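Local coordinates for protein ribose-5-phosphate isomerase RpiB (Thermotoga maritima, PDB 1O1X) that probably catalyses the interconversion of ribose 5-phosphate and ribulose 5-phosphate as a member of the LacAB/RpiB family, at residues 79-84 against 95-100; 59-64 against 113-118; 102-107 against 129-134; 15-20 against 25-30; 138-141 against 145-148. All coordinates share one frame; numbering follows the deposited sequence.

Contact 1. Residues 79-84 against 95-100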
# COMPACT_ATOMS: atom_id res chain seq x y z
N THR A 79 -7.36 10.60 4.71
CA THR A 79 -6.67 9.34 4.92
C THR A 79 -7.61 8.20 5.15
O THR A 79 -7.17 7.03 5.23
CB THR A 79 -5.75 9.44 6.14
OG1 THR A 79 -6.57 9.71 7.31
CG2 THR A 79 -4.75 10.58 6.00
N GLY A 80 -8.88 8.50 5.39
CA GLY A 80 -9.81 7.46 5.81
C GLY A 80 -9.87 7.24 7.30
O GLY A 80 -10.85 6.67 7.80
N LEU A 81 -8.89 7.73 8.05
CA LEU A 81 -8.81 7.41 9.47
C LEU A 81 -9.97 8.00 10.27
O LEU A 81 -10.61 7.30 11.04
CB LEU A 81 -7.48 7.84 10.03
CG LEU A 81 -6.27 7.05 9.44
CD1 LEU A 81 -4.99 7.67 9.92
CD2 LEU A 81 -6.32 5.60 9.80
N GLY A 82 -10.24 9.29 10.08
CA GLY A 82 -11.33 9.98 10.76
C GLY A 82 -12.68 9.32 10.57
O GLY A 82 -13.39 9.09 11.54
N MSE A 83 -12.98 8.94 9.34
CA MSE A 83 -14.21 8.25 9.01
C MSE A 83 -14.29 6.85 9.62
O MSE A 83 -15.36 6.44 10.14
CB MSE A 83 -14.40 8.15 7.50
CG MSE A 83 -14.73 9.43 6.78
SE MSE A 83 -16.29 10.41 7.56
CE MSE A 83 -16.55 11.76 6.11
N SER A 84 -13.19 6.12 9.58
CA SER A 84 -13.14 4.78 10.16
C SER A 84 -13.40 4.84 11.70
O SER A 84 -14.09 3.97 12.25
CB SER A 84 -11.85 4.03 9.84
OG SER A 84 -10.73 4.54 10.52
N ALA A 95 -17.54 -0.29 9.45
CA ALA A 95 -16.92 0.56 8.47
C ALA A 95 -15.46 0.17 8.29
O ALA A 95 -14.65 0.19 9.25
CB ALA A 95 -17.04 2.02 8.90
N ALA A 96 -15.10 -0.17 7.04
CA ALA A 96 -13.80 -0.77 6.73
C ALA A 96 -12.97 0.14 5.82
O ALA A 96 -13.32 0.37 4.67
CB ALA A 96 -13.98 -2.13 6.05
N LEU A 97 -11.85 0.60 6.34
CA LEU A 97 -10.86 1.41 5.63
C LEU A 97 -10.04 0.46 4.73
O LEU A 97 -9.26 -0.38 5.23
CB LEU A 97 -9.98 2.13 6.65
CG LEU A 97 -8.83 2.99 6.14
CD1 LEU A 97 -9.27 3.90 5.05
CD2 LEU A 97 -8.14 3.78 7.28
N CYS A 98 -10.24 0.55 3.42
CA CYS A 98 -9.62 -0.35 2.47
C CYS A 98 -8.75 0.41 1.50
O CYS A 98 -9.23 1.35 0.83
CB CYS A 98 -10.70 -1.12 1.71
SG CYS A 98 -11.79 -2.14 2.74
N LEU A 99 -7.49 0.01 1.41
CA LEU A 99 -6.53 0.68 0.52
C LEU A 99 -6.27 -0.07 -0.77
O LEU A 99 -5.61 0.44 -1.69
CB LEU A 99 -5.22 0.92 1.25
CG LEU A 99 -5.09 2.36 1.77
CD1 LEU A 99 -6.18 2.63 2.82
CD2 LEU A 99 -3.67 2.59 2.34
N PHE A 100 -6.71 -1.32 -0.84
CA PHE A 100 -6.62 -2.12 -2.07
C PHE A 100 -7.76 -3.19 -2.08
O PHE A 100 -8.36 -3.47 -1.02
CB PHE A 100 -5.20 -2.70 -2.32
CG PHE A 100 -4.66 -3.56 -1.19
CD1 PHE A 100 -3.98 -2.98 -0.13
CD2 PHE A 100 -4.81 -4.95 -1.20
CE1 PHE A 100 -3.48 -3.78 0.91
CE2 PHE A 100 -4.31 -5.72 -0.20
CZ PHE A 100 -3.67 -5.15 0.86
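L97, on strand 95-97, the outermost strand of this chain's Rossmann-like parallel sheet, packs under the glycine-rich turn T79–G82 that opens helix 81-87. The same turn is predicted to bind D-ribulose 5-phosphate, and the contact illustrates how a predicted binding loop can pack on a single leucine.

The apolar part is carried by the two methyls of L97. With CG anti to the backbone N (chi1 177°), the side chain reaches up into the turn and its branches divide the work. CD2 of L97 meets CD2 of L81 at 3.6 Å, the two leucines crossing obliquely. CD1 of L97 comes within 3.7 Å of G80 CA, an approach made possible because this residue carries no side chain. Further along, S84 CB lies 4.2 Å from L97 CB.

The polar bonds of the turn are made within it or to position 77. T79 OG1 accepts from L81 N, closing an ST turn with a nearly straight bond (164° at the hydrogen), while G80, the N-cap, takes S84 N on its carbonyl oxygen at 3.0 Å. Backbone N atoms of T79, G80 and M83 bond to the cysteinesulfonic acid there, an oxidised form of the predicted proton acceptor. L97 of a second subunit packs on L81.

At G80's phi of 88° a CB would jam against T79 O, as well as against L97 CD1, which itself lies 3.8 Å from T79 O.

Contact 2. Residues 59-64 against 113-118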
# COMPACT_ATOMS: atom_id res chain seq x y z
N LYS A 59 -22.11 10.65 10.28
CA LYS A 59 -23.39 10.46 10.95
C LYS A 59 -24.53 10.36 9.94
O LYS A 59 -25.48 9.59 10.15
CB LYS A 59 -23.73 11.62 11.90
CG LYS A 59 -22.89 11.67 13.15
CD LYS A 59 -23.20 12.95 13.93
CE LYS A 59 -22.60 12.85 15.33
NZ LYS A 59 -21.11 13.09 15.43
N LYS A 60 -24.45 11.13 8.87
CA LYS A 60 -25.51 11.11 7.85
C LYS A 60 -25.58 9.74 7.13
O LYS A 60 -26.65 9.22 6.86
CB LYS A 60 -25.30 12.22 6.82
CG LYS A 60 -25.26 13.64 7.39
CD LYS A 60 -24.94 14.67 6.34
CE LYS A 60 -24.93 16.14 6.90
NZ LYS A 60 -26.17 16.40 7.68
N VAL A 61 -24.44 9.19 6.77
CA VAL A 61 -24.37 7.86 6.13
C VAL A 61 -24.77 6.75 7.13
O VAL A 61 -25.55 5.85 6.81
CB VAL A 61 -23.00 7.58 5.49
CG1 VAL A 61 -22.86 6.12 5.06
CG2 VAL A 61 -22.77 8.48 4.29
N VAL A 62 -24.27 6.86 8.35
CA VAL A 62 -24.64 5.96 9.42
C VAL A 62 -26.14 5.91 9.61
O VAL A 62 -26.72 4.82 9.72
CB VAL A 62 -23.95 6.32 10.71
CG1 VAL A 62 -24.60 5.64 11.90
CG2 VAL A 62 -22.42 5.95 10.61
N GLN A 63 -26.77 7.06 9.68
CA GLN A 63 -28.20 7.09 9.92
C GLN A 63 -28.94 6.37 8.78
O GLN A 63 -29.90 5.66 8.98
CB GLN A 63 -28.65 8.55 10.06
CG GLN A 63 -30.13 8.82 9.87
CD GLN A 63 -30.95 8.22 10.96
OE1 GLN A 63 -30.46 8.04 12.09
NE2 GLN A 63 -32.21 7.89 10.64
N SER A 64 -28.46 6.58 7.57
CA SER A 64 -29.06 5.98 6.41
C SER A 64 -28.93 4.43 6.42
O SER A 64 -29.88 3.71 6.10
CB SER A 64 -28.48 6.63 5.16
OG SER A 64 -29.13 6.12 4.04
N ALA A 113 -18.86 -6.08 6.26
CA ALA A 113 -18.80 -4.64 6.35
C ALA A 113 -19.95 -4.01 5.60
O ALA A 113 -20.33 -4.45 4.50
CB ALA A 113 -17.49 -4.16 5.84
N ASN A 114 -20.52 -2.96 6.19
CA ASN A 114 -21.62 -2.26 5.54
C ASN A 114 -21.28 -0.83 5.13
O ASN A 114 -22.03 -0.19 4.44
CB ASN A 114 -22.92 -2.38 6.36
CG ASN A 114 -22.77 -1.94 7.81
OD1 ASN A 114 -21.85 -1.23 8.17
ND2 ASN A 114 -23.76 -2.31 8.63
N ILE A 115 -20.09 -0.38 5.51
CA ILE A 115 -19.54 0.89 5.04
C ILE A 115 -18.11 0.70 4.60
O ILE A 115 -17.29 0.12 5.31
CB ILE A 115 -19.62 2.04 6.11
CG1 ILE A 115 -21.07 2.35 6.48
CG2 ILE A 115 -18.93 3.28 5.58
CD1 ILE A 115 -21.22 3.54 7.41
N LEU A 116 -17.83 1.17 3.39
CA LEU A 116 -16.50 1.21 2.82
C LEU A 116 -15.91 2.60 3.08
O LEU A 116 -16.52 3.59 2.77
CB LEU A 116 -16.54 0.93 1.31
CG LEU A 116 -15.28 1.25 0.50
CD1 LEU A 116 -14.18 0.34 0.97
CD2 LEU A 116 -15.53 1.08 -0.98
N VAL A 117 -14.72 2.64 3.63
CA VAL A 117 -14.05 3.89 3.84
C VAL A 117 -12.83 3.96 2.92
O VAL A 117 -12.00 3.02 2.89
CB VAL A 117 -13.61 4.07 5.35
CG1 VAL A 117 -12.84 5.37 5.54
CG2 VAL A 117 -14.81 3.97 6.29
N LEU A 118 -12.70 5.08 2.24
CA LEU A 118 -11.63 5.32 1.30
C LEU A 118 -10.84 6.57 1.65
O LEU A 118 -11.40 7.57 2.06
CB LEU A 118 -12.19 5.50 -0.11
CG LEU A 118 -12.98 4.36 -0.70
CD1 LEU A 118 -13.70 4.80 -1.97
CD2 LEU A 118 -12.06 3.20 -0.99
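V61, V62 and I115 meet without a single flat group: neither ring, amide nor carboxylate has a face or an edge in this contact, which is made entirely by branched aliphatic side chains. It is a simple worked case of a helix seated on a sheet by methyl groups: helix 54-66 lies on the face of the Rossmann-like parallel sheet away from helix 125-137.

The strand contributes one side chain, I115. It has CG1 anti to the carbonyl carbon and an extended second torsion (chi2 -175°), an arrangement that projects CD1 straight out toward helix 54-66. There the methyl finds two adjacent valines. CG1 of V61 lies 3.9 Å from I115 CD1, and the two side chains cross at a slant. CG2 of V62 approaches the same I115 CD1 from the next position on the helix, at 4.2 Å and roughly at a right angle. One terminal methyl is thus shared between successive residues, while the backbones stay well apart, with the CA atoms of V62 and I115 separated by 8.4 Å.

All three residues are buried. L75 of the neighbouring strand touches both V61 and I115, A95 flanks I115 from strand 95-97, and Y90 packs on V62. L116 turns to the other face, against helix 125-137.

With dispersion and the exclusion of water as its chemistry, the contact implies cohesion without directional bonds: these three side chains constrain the helix by shape.

Contact 3. Residues 102-107 against 129-134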
# COMPACT_ATOMS: atom_id res chain seq x y z
N ASP A 102 -8.30 -6.50 -2.20
CA ASP A 102 -8.35 -7.61 -1.24
C ASP A 102 -8.79 -7.21 0.14
O ASP A 102 -9.42 -8.02 0.85
CB ASP A 102 -7.04 -8.35 -1.14
CG ASP A 102 -6.72 -9.12 -2.40
OD1 ASP A 102 -6.23 -8.48 -3.37
OD2 ASP A 102 -6.99 -10.34 -2.53
N MSE A 103 -8.51 -5.98 0.56
CA MSE A 103 -9.02 -5.54 1.83
C MSE A 103 -10.55 -5.44 1.83
O MSE A 103 -11.20 -5.83 2.81
CB MSE A 103 -8.36 -4.24 2.26
CG MSE A 103 -6.90 -4.42 2.60
SE MSE A 103 -6.11 -2.75 3.34
CE MSE A 103 -6.91 -2.77 5.12
N ALA A 104 -11.12 -4.91 0.74
CA ALA A 104 -12.55 -4.82 0.58
C ALA A 104 -13.15 -6.21 0.51
O ALA A 104 -14.23 -6.44 1.05
CB ALA A 104 -12.94 -4.02 -0.67
N ARG A 105 -12.49 -7.13 -0.19
CA ARG A 105 -12.96 -8.50 -0.26
C ARG A 105 -13.09 -9.09 1.17
O ARG A 105 -14.12 -9.62 1.53
CB ARG A 105 -12.03 -9.36 -1.14
CG ARG A 105 -12.33 -10.87 -1.10
CD ARG A 105 -11.40 -11.67 -1.97
NE ARG A 105 -9.99 -11.60 -1.54
CZ ARG A 105 -9.42 -12.32 -0.54
NH1 ARG A 105 -10.14 -13.17 0.18
NH2 ARG A 105 -8.11 -12.19 -0.27
N LEU A 106 -12.04 -8.98 1.97
CA LEU A 106 -12.06 -9.51 3.31
C LEU A 106 -13.01 -8.73 4.23
O LEU A 106 -13.67 -9.32 5.06
CB LEU A 106 -10.63 -9.60 3.88
CG LEU A 106 -9.75 -10.70 3.26
CD1 LEU A 106 -8.35 -10.62 3.72
CD2 LEU A 106 -10.30 -12.07 3.54
N ALA A 107 -13.12 -7.42 4.06
CA ALA A 107 -14.05 -6.62 4.83
C ALA A 107 -15.48 -7.19 4.69
O ALA A 107 -16.22 -7.25 5.67
CB ALA A 107 -14.02 -5.15 4.39
N PHE A 129 -12.13 2.70 -7.67
CA PHE A 129 -13.20 2.02 -8.41
C PHE A 129 -13.12 0.48 -8.28
O PHE A 129 -14.16 -0.17 -8.08
CB PHE A 129 -13.22 2.39 -9.92
CG PHE A 129 -13.40 3.88 -10.22
CD1 PHE A 129 -13.90 4.80 -9.28
CD2 PHE A 129 -13.06 4.35 -11.49
CE1 PHE A 129 -14.01 6.14 -9.60
CE2 PHE A 129 -13.20 5.70 -11.82
CZ PHE A 129 -13.67 6.58 -10.90
N TRP A 130 -11.91 -0.08 -8.37
CA TRP A 130 -11.72 -1.50 -8.16
C TRP A 130 -12.09 -1.93 -6.75
O TRP A 130 -12.66 -3.01 -6.56
CB TRP A 130 -10.28 -1.98 -8.40
CG TRP A 130 -9.72 -1.67 -9.74
CD1 TRP A 130 -10.40 -1.40 -10.89
CD2 TRP A 130 -8.32 -1.61 -10.06
NE1 TRP A 130 -9.49 -1.10 -11.89
CE2 TRP A 130 -8.22 -1.21 -11.40
CE3 TRP A 130 -7.16 -1.77 -9.32
CZ2 TRP A 130 -6.98 -1.02 -12.03
CZ3 TRP A 130 -5.93 -1.60 -9.94
CH2 TRP A 130 -5.85 -1.22 -11.28
N ILE A 131 -11.75 -1.10 -5.77
CA ILE A 131 -12.08 -1.39 -4.37
C ILE A 131 -13.59 -1.39 -4.19
O ILE A 131 -14.16 -2.31 -3.57
CB ILE A 131 -11.38 -0.40 -3.39
CG1 ILE A 131 -9.85 -0.56 -3.45
CG2 ILE A 131 -11.85 -0.57 -1.95
CD1 ILE A 131 -9.10 0.59 -2.79
N VAL A 132 -14.25 -0.39 -4.76
CA VAL A 132 -15.71 -0.27 -4.70
C VAL A 132 -16.39 -1.48 -5.36
O VAL A 132 -17.32 -2.04 -4.78
CB VAL A 132 -16.19 1.05 -5.37
CG1 VAL A 132 -17.71 1.05 -5.61
CG2 VAL A 132 -15.79 2.26 -4.53
N ASP A 133 -15.94 -1.88 -6.55
CA ASP A 133 -16.51 -3.02 -7.27
C ASP A 133 -16.38 -4.30 -6.44
O ASP A 133 -17.32 -5.10 -6.35
CB ASP A 133 -15.77 -3.28 -8.58
CG ASP A 133 -16.07 -2.26 -9.68
OD1 ASP A 133 -16.99 -1.43 -9.56
OD2 ASP A 133 -15.39 -2.30 -10.72
N THR A 134 -15.23 -4.50 -5.82
CA THR A 134 -15.01 -5.66 -4.95
C THR A 134 -15.93 -5.65 -3.71
O THR A 134 -16.56 -6.66 -3.36
CB THR A 134 -13.55 -5.66 -4.51
OG1 THR A 134 -12.73 -5.76 -5.67
CG2 THR A 134 -13.22 -6.89 -3.67
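A104 and R105 of helix 101-109 lie against I131 and T134 of helix 125-137. D102, a turn earlier, does not touch the other helix but holds the R105 guanidinium within its own: its OD2 receives R105 NH2 at 3.1 Å through the anti lone pair, in a salt bridge. The acceptor sits only 6° out of the guanidinium plane; R105 NE adds a weak second bond to the same oxygen.

A104 fits closely. Its CB lies 3.6 Å from I131 O and 3.8 Å from I131 CG2, so the methyl rests partly on helix backbone. So small a residue suits helices whose axes approach to 8.2 Å and run almost parallel, at 20°. This is the expected layout of a Rossmann-like fold: the helices follow the adjacent parallel strands 95-97 and 115-117 and lie on the same face of the sheet, with helix 101-109 forming the crossover between those strands.

R105 contributes the root of its side chain, its CB standing 3.7 Å from T134 CG2, and the same methyl is 3.6 Å from R105 N. T134 shows which branch faces its neighbour: CG2 is anti to the backbone N, leaving OG1 (chi1 -61°) to turn back and bond W130 O at 2.9 Å. T134 N reaches that carbonyl from the opposite face of its plane. Beyond its CB, R105 bends at chi3 and its guanidinium engages W130 of the third subunit in a cation-pi contact.

Contact 4. Residues 15-20 against 25-30; sequences IAIASD and ELKEKV
K27 NZ is gripped by three oxygens at the end of a side chain that lies along S19 and I17. It forms a salt bridge with E28 OE2 at 2.8 Å, nearly in line with the carboxylate's own C-O bond, a second salt bridge with D43 OD2, and a hydrogen bond to T46 O. The two carboxylate oxygens are close to each other, and the ammonium shared between them would be expected to ease their repulsion.

This is a worked example of a buried lysine that is apolar along its length and polar at its tip. Bends at chi2 (-95°) and chi3 (-80°) fold the chain across the strand end. S19 OG touches the lysine at two points, with K27 CB and K27 CE each 3.5 Å from it, while its own bond goes to D20 O at 2.9 Å. Two residues back along the strand, I17 CG1 meets K27 CG at 3.8 Å. The same isoleucine, with CG1 anti to the backbone N, extends its tip CD1 to V30 CG1 at 3.9 Å. D20, just past the strand, is predicted to bind D-ribulose 5-phosphate.

The strand and helix 24-36 run nearly antiparallel, at 159° with axes 9.2 Å apart, as the first two elements of a beta-alpha-beta unit completed by strand 40-43. Helix 125-137 stands beside helix 24-36, touching L26, and helix 54-66 packs on A16 and A18 from the other face of the sheet.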
# COMPACT_ATOMS: atom_id res chain seq x y z
N ILE A 15 -26.52 3.05 -2.54
CA ILE A 15 -25.35 3.53 -1.82
C ILE A 15 -25.61 4.93 -1.25
O ILE A 15 -26.10 5.79 -1.95
CB ILE A 15 -24.15 3.63 -2.79
CG1 ILE A 15 -23.85 2.27 -3.47
CG2 ILE A 15 -22.92 4.22 -2.10
CD1 ILE A 15 -23.68 1.07 -2.66
N ALA A 16 -25.26 5.12 0.02
CA ALA A 16 -25.21 6.42 0.67
C ALA A 16 -23.73 6.83 0.74
O ALA A 16 -22.92 6.09 1.28
CB ALA A 16 -25.78 6.34 2.03
N ILE A 17 -23.38 7.98 0.20
CA ILE A 17 -22.00 8.41 0.14
C ILE A 17 -21.86 9.78 0.80
O ILE A 17 -22.77 10.60 0.76
CB ILE A 17 -21.49 8.39 -1.31
CG1 ILE A 17 -19.97 8.61 -1.40
CG2 ILE A 17 -22.22 9.45 -2.20
CD1 ILE A 17 -19.38 8.19 -2.76
N ALA A 18 -20.70 10.00 1.40
CA ALA A 18 -20.35 11.28 1.97
C ALA A 18 -18.84 11.41 2.13
O ALA A 18 -18.11 10.43 2.24
CB ALA A 18 -21.04 11.50 3.30
N SER A 19 -18.39 12.65 2.16
CA SER A 19 -16.99 13.00 2.38
C SER A 19 -16.85 14.36 3.08
O SER A 19 -17.77 15.18 3.08
CB SER A 19 -16.26 13.06 1.06
OG SER A 19 -16.55 14.25 0.34
N ASP A 20 -15.66 14.61 3.61
CA ASP A 20 -15.31 15.97 3.96
C ASP A 20 -14.73 16.67 2.74
O ASP A 20 -14.79 16.15 1.62
CB ASP A 20 -14.42 16.01 5.22
CG ASP A 20 -13.01 15.51 4.99
OD1 ASP A 20 -12.72 15.01 3.86
OD2 ASP A 20 -12.12 15.64 5.90
N GLU A 25 -13.08 15.52 -4.10
CA GLU A 25 -12.81 15.19 -5.49
C GLU A 25 -12.98 13.72 -5.77
O GLU A 25 -13.64 13.34 -6.75
CB GLU A 25 -11.41 15.64 -5.87
CG GLU A 25 -11.04 15.42 -7.32
CD GLU A 25 -9.54 15.69 -7.54
OE1 GLU A 25 -9.11 16.83 -7.32
OE2 GLU A 25 -8.80 14.71 -7.85
N LEU A 26 -12.45 12.88 -4.90
CA LEU A 26 -12.56 11.44 -5.11
C LEU A 26 -14.02 11.02 -4.89
O LEU A 26 -14.50 10.14 -5.58
CB LEU A 26 -11.61 10.65 -4.22
CG LEU A 26 -11.63 9.13 -4.43
CD1 LEU A 26 -11.26 8.73 -5.82
CD2 LEU A 26 -10.74 8.42 -3.45
N LYS A 27 -14.70 11.64 -3.92
CA LYS A 27 -16.10 11.32 -3.63
C LYS A 27 -16.95 11.54 -4.89
O LYS A 27 -17.75 10.72 -5.24
CB LYS A 27 -16.62 12.18 -2.47
CG LYS A 27 -18.08 11.87 -2.05
CD LYS A 27 -19.12 12.75 -2.67
CE LYS A 27 -19.21 14.10 -1.94
NZ LYS A 27 -20.15 15.03 -2.66
N GLU A 28 -16.74 12.67 -5.55
CA GLU A 28 -17.41 12.98 -6.80
C GLU A 28 -17.13 11.96 -7.91
O GLU A 28 -18.05 11.54 -8.62
CB GLU A 28 -17.00 14.39 -7.24
CG GLU A 28 -17.53 15.50 -6.32
CD GLU A 28 -19.05 15.62 -6.40
OE1 GLU A 28 -19.55 16.00 -7.48
OE2 GLU A 28 -19.75 15.30 -5.41
N LYS A 29 -15.86 11.56 -8.06
CA LYS A 29 -15.50 10.56 -9.05
C LYS A 29 -16.14 9.20 -8.76
O LYS A 29 -16.65 8.56 -9.65
CB LYS A 29 -13.99 10.45 -9.14
CG LYS A 29 -13.36 11.69 -9.76
CD LYS A 29 -11.87 11.62 -9.73
CE LYS A 29 -11.28 12.76 -10.57
NZ LYS A 29 -9.83 12.91 -10.26
N VAL A 30 -16.16 8.80 -7.52
CA VAL A 30 -16.78 7.54 -7.11
C VAL A 30 -18.29 7.57 -7.32
O VAL A 30 -18.89 6.62 -7.83
CB VAL A 30 -16.40 7.18 -5.66
CG1 VAL A 30 -17.25 6.05 -5.15
CG2 VAL A 30 -14.90 6.78 -5.59

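Contact 5. Residues 138-141 against 145-148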
# COMPACT_ATOMS: atom_id res chain seq x y z
N THR A 138 -18.95 -8.72 -3.22
CA THR A 138 -18.50 -9.83 -2.38
C THR A 138 -19.52 -10.15 -1.29
O THR A 138 -19.90 -9.28 -0.49
CB THR A 138 -17.17 -9.46 -1.70
OG1 THR A 138 -16.18 -9.19 -2.70
CG2 THR A 138 -16.60 -10.63 -0.85
N PRO A 139 -19.95 -11.41 -1.21
CA PRO A 139 -20.85 -11.83 -0.15
C PRO A 139 -20.13 -12.07 1.19
O PRO A 139 -18.91 -12.30 1.25
CB PRO A 139 -21.44 -13.12 -0.70
CG PRO A 139 -20.37 -13.70 -1.60
CD PRO A 139 -19.58 -12.52 -2.11
N PHE A 140 -20.89 -11.99 2.27
CA PHE A 140 -20.44 -12.41 3.58
C PHE A 140 -20.38 -13.93 3.67
O PHE A 140 -21.30 -14.63 3.21
CB PHE A 140 -21.35 -11.78 4.65
CG PHE A 140 -21.02 -12.16 6.08
CD1 PHE A 140 -19.71 -12.10 6.56
CD2 PHE A 140 -22.05 -12.53 6.96
CE1 PHE A 140 -19.44 -12.41 7.88
CE2 PHE A 140 -21.80 -12.83 8.25
CZ PHE A 140 -20.49 -12.78 8.73
N ASP A 141 -19.28 -14.45 4.23
CA ASP A 141 -19.09 -15.89 4.36
C ASP A 141 -19.88 -16.49 5.52
O ASP A 141 -20.12 -17.68 5.53
CB ASP A 141 -17.63 -16.26 4.58
CG ASP A 141 -16.77 -16.10 3.35
OD1 ASP A 141 -17.31 -15.97 2.23
OD2 ASP A 141 -15.51 -16.15 3.46
N HIS A 145 -17.14 -16.28 11.47
CA HIS A 145 -17.02 -14.81 11.50
C HIS A 145 -18.21 -14.22 12.20
O HIS A 145 -18.08 -13.15 12.77
CB HIS A 145 -16.91 -14.23 10.09
CG HIS A 145 -15.82 -14.86 9.29
ND1 HIS A 145 -14.48 -14.68 9.59
CD2 HIS A 145 -15.87 -15.73 8.25
CE1 HIS A 145 -13.76 -15.40 8.74
NE2 HIS A 145 -14.58 -16.04 7.91
N GLU A 146 -19.37 -14.89 12.17
CA GLU A 146 -20.62 -14.31 12.69
C GLU A 146 -20.52 -13.99 14.19
O GLU A 146 -20.92 -12.89 14.62
CB GLU A 146 -21.83 -15.21 12.41
CG GLU A 146 -23.18 -14.74 12.97
CD GLU A 146 -23.65 -13.39 12.41
OE1 GLU A 146 -23.19 -12.99 11.33
OE2 GLU A 146 -24.45 -12.70 13.08
N ARG A 147 -19.96 -14.92 14.97
CA ARG A 147 -19.74 -14.71 16.39
C ARG A 147 -18.92 -13.43 16.66
O ARG A 147 -19.20 -12.68 17.60
CB ARG A 147 -19.04 -15.89 17.02
CG ARG A 147 -18.81 -15.74 18.53
CD ARG A 147 -18.17 -16.95 19.15
NE ARG A 147 -19.11 -18.06 19.08
CZ ARG A 147 -18.78 -19.33 19.30
NH1 ARG A 147 -17.55 -19.66 19.65
NH2 ARG A 147 -19.70 -20.27 19.15
N ARG A 148 -17.91 -13.21 15.84
CA ARG A 148 -17.00 -12.07 16.02
C ARG A 148 -17.70 -10.77 15.75
O ARG A 148 -17.57 -9.85 16.52
CB ARG A 148 -15.77 -12.20 15.13
CG ARG A 148 -14.95 -13.37 15.56
CD ARG A 148 -14.00 -13.85 14.53
NE ARG A 148 -13.34 -15.08 14.97
CZ ARG A 148 -12.78 -15.92 14.14
NH1 ARG A 148 -12.80 -15.68 12.84
NH2 ARG A 148 -12.21 -17.02 14.61
O HOH W 1 -14.44 -17.54 5.48
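A chi1 of 179° turns F140 CG away from the backbone N and sends the ring out toward H145 and E146; E146 meets it with a chain bent at chi2 (61°), curling its carboxylate back to the ring. E146 OE1 then lies at the edge of the phenyl group, near its plane, 3.4 Å from F140 CE2. Ring and carboxylate planes are 63° apart. An oxygen at an aromatic edge faces C-H groups and not pi cloud, an arrangement that is probably mildly favourable. The other oxygen, E146 OE2, is held in a salt bridge by R150.

F140 CE1 also touches H145 CB at 3.8 Å, the two side chains running alongside in opposing senses. D141 CB approaches H145 CD2 at 4.1 Å.

The polar link is indirect. One water donates to D141 OD2 at 2.7 Å and is hydrogen-bonded to H145 NE2 at 2.9 Å, lying in the imidazole plane at its edge. D141 and H145 are thereby joined across a gap too wide for direct bonding.

The histidine ring also stacks on H110, the predicted proton donor, and R148, predicted to bind D-ribulose 5-phosphate, forms a salt bridge with D53 of the second subunit. The arrangement is consistent with the RpiB active site, which is built at a subunit interface.

Contacts 1, 2 and 4 are buried against one parallel sheet, contact 3 is partly buried between helices, and contact 5 lies at the surface. Contacts 1 and 2 share neighbouring strands joined by backbone hydrogen bonding, probably including A96 N to I115 O at 2.8 Å, and contact 3 pairs the helices that follow those strands. V61 of contact 2 packs on A18 of contact 4. The chemistry shifts outward: methyl packing in contacts 1 and 2, a polar-tipped lysine in contact 4, alanine and threonine methyls beside an intrahelical salt bridge in contact 3, and a water bridge in contact 5. Contacts 1, 3 and 5 reach the second subunit, contact 2 weakly through K59.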